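Local coordinates for probable hydrolase (Pseudomonas aeruginosa, PDB 7AL6), which is of unknown function but has an alpha/beta hydrolase fold and may be a lipolytic enzyme that hydrolyses ester bonds, at the interface of chains A and B. Coordinates in Å, arbitrary orientation; residue numbers count along the deposited sequence, not the author numbering. Chains: chain A/B, Probable hydrolase.

The interface of chains A and B. Residues chain A 110, 113-114, 217, 220-221, 224; chain B 138-139, 142.
B:Pro139 lies over one face of the A:Phe221 phenyl ring across an apolar patch of a two-fold symmetric interface, whose biological relevance the structure alone does not show. Both B:Pro139 and B:Leu142 belong to helix 138-151, whose N-terminal end is set against helices 103-114 and 215-223 of the other chain. The pyrrolidine lies obliquely over the phenyl, with CG 4.0 Å above the ring centre; the opposite face is backed within chain A by A:Leu110 CD2, offset toward the rim. The phenyl is thus sandwiched between a leucine methyl of its own chain and the proline of chain B. Followed outward, B:Leu142 CB faces both the methyl of A:Ala114 and A:Phe221 CZ. Its CG, anti to the backbone N (chi1 176°), lies 3.8 Å from A:Ala114 CB. From there the CD2 methyl reaches the phenyl rim, 3.6 Å from A:Phe221 CE1, the two side chains crossing at about a right angle. At the start of the helix, B:Ala138 CB meets the edge of the A:His217 imidazole, in the ring plane, 3.5 Å from A:His217 CD2. No hydrogen bond spans the patch, and 245 Å² of protein surface is hidden in it. Beside the proline, A:Ser224 OG donates a 3.0 Å hydrogen bond to A:Asn220 O within its own chain, with a C=O...donor angle of 145° and the donor tilted from the carbonyl plane. That same hydroxyl oxygen rests 3.5 Å from B:Pro139 CG.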
loop_
_atom_site.group_PDB
_atom_site.type_symbol
_atom_site.label_atom_id
_atom_site.label_comp_id
_atom_site.label_asym_id
_atom_site.label_seq_id
_atom_site.Cartn_x
_atom_site.Cartn_y
_atom_site.Cartn_z
ATOM N N LEU A 110 -27.072 -6.444 8.422
ATOM C CA LEU A 110 -26.662 -6.775 7.040
ATOM C C LEU A 110 -25.973 -8.139 7.052
ATOM O O LEU A 110 -26.311 -8.948 6.264
ATOM C CB LEU A 110 -25.699 -5.709 6.516
ATOM C CG LEU A 110 -26.319 -4.390 6.072
ATOM C CD1 LEU A 110 -25.286 -3.535 5.385
ATOM C CD2 LEU A 110 -27.513 -4.606 5.165
ATOM N N GLY A 113 -28.458 -10.950 7.934
ATOM C CA GLY A 113 -29.321 -11.205 6.796
ATOM C C GLY A 113 -28.600 -11.878 5.643
ATOM O O GLY A 113 -29.190 -12.692 4.922
ATOM N N ALA A 114 -27.317 -11.561 5.453
ATOM C CA ALA A 114 -26.589 -12.084 4.304
ATOM C C ALA A 114 -26.034 -13.470 4.563
ATOM O O ALA A 114 -25.994 -14.293 3.645
ATOM C CB ALA A 114 -25.437 -11.135 3.921
ATOM N N HIS A 217 -34.457 -2.722 -0.236
ATOM C CA HIS A 217 -33.227 -3.403 0.190
ATOM C C HIS A 217 -33.155 -3.524 1.705
ATOM O O HIS A 217 -33.015 -4.628 2.256
ATOM C CB HIS A 217 -31.989 -2.656 -0.326
ATOM C CG HIS A 217 -31.735 -2.853 -1.778
ATOM N ND1 HIS A 217 -32.076 -1.916 -2.728
ATOM C CD2 HIS A 217 -31.190 -3.890 -2.448
ATOM C CE1 HIS A 217 -31.741 -2.366 -3.923
ATOM N NE2 HIS A 217 -31.178 -3.552 -3.778
ATOM N N ASN A 220 -35.752 -5.892 3.251
ATOM C CA ASN A 220 -35.432 -7.289 2.894
ATOM C C ASN A 220 -34.312 -7.809 3.804
ATOM O O ASN A 220 -34.400 -8.926 4.222
ATOM C CB ASN A 220 -35.118 -7.430 1.412
ATOM C CG ASN A 220 -36.332 -7.821 0.599
ATOM O OD1 ASN A 220 -36.689 -8.978 0.542
ATOM N ND2 ASN A 220 -36.981 -6.869 -0.025
ATOM N N PHE A 221 -33.294 -7.002 4.094
ATOM C CA PHE A 221 -32.188 -7.406 4.989
ATOM C C PHE A 221 -32.750 -7.666 6.385
ATOM O O PHE A 221 -32.441 -8.669 6.934
ATOM C CB PHE A 221 -31.072 -6.362 4.995
ATOM C CG PHE A 221 -30.047 -6.569 3.916
ATOM C CD1 PHE A 221 -29.076 -7.533 4.039
ATOM C CD2 PHE A 221 -30.068 -5.814 2.769
ATOM C CE1 PHE A 221 -28.150 -7.733 3.039
ATOM C CE2 PHE A 221 -29.138 -6.014 1.769
ATOM C CZ PHE A 221 -28.188 -6.982 1.902
ATOM N N SER A 224 -34.735 -10.760 6.376
ATOM C CA SER A 224 -33.854 -11.930 6.159
ATOM C C SER A 224 -33.133 -12.373 7.436
ATOM O O SER A 224 -32.552 -13.420 7.397
ATOM C CB SER A 224 -32.894 -11.682 5.055
ATOM O OG SER A 224 -33.559 -11.743 3.821
ATOM N N ALA B 138 -31.380 -9.468 -2.611
ATOM C CA ALA B 138 -30.138 -8.744 -2.287
ATOM C C ALA B 138 -29.429 -9.332 -1.068
ATOM O O ALA B 138 -28.192 -9.420 -1.082
ATOM C CB ALA B 138 -30.401 -7.269 -2.065
ATOM N N PRO B 139 -30.148 -9.788 -0.031
ATOM C CA PRO B 139 -29.438 -10.422 1.090
ATOM C C PRO B 139 -28.675 -11.643 0.641
ATOM O O PRO B 139 -27.512 -11.815 1.019
ATOM C CB PRO B 139 -30.559 -10.766 2.081
ATOM C CG PRO B 139 -31.650 -9.720 1.751
ATOM C CD PRO B 139 -31.587 -9.581 0.275
ATOM N N LEU B 142 -25.558 -10.559 -1.413
ATOM C CA LEU B 142 -24.464 -10.104 -0.543
ATOM C C LEU B 142 -23.794 -11.309 0.103
ATOM O O LEU B 142 -22.561 -11.426 0.102
ATOM C CB LEU B 142 -24.969 -9.093 0.495
ATOM C CG LEU B 142 -23.938 -8.607 1.543
ATOM C CD1 LEU B 142 -22.701 -8.019 0.787
ATOM C CD2 LEU B 142 -24.576 -7.642 2.527
#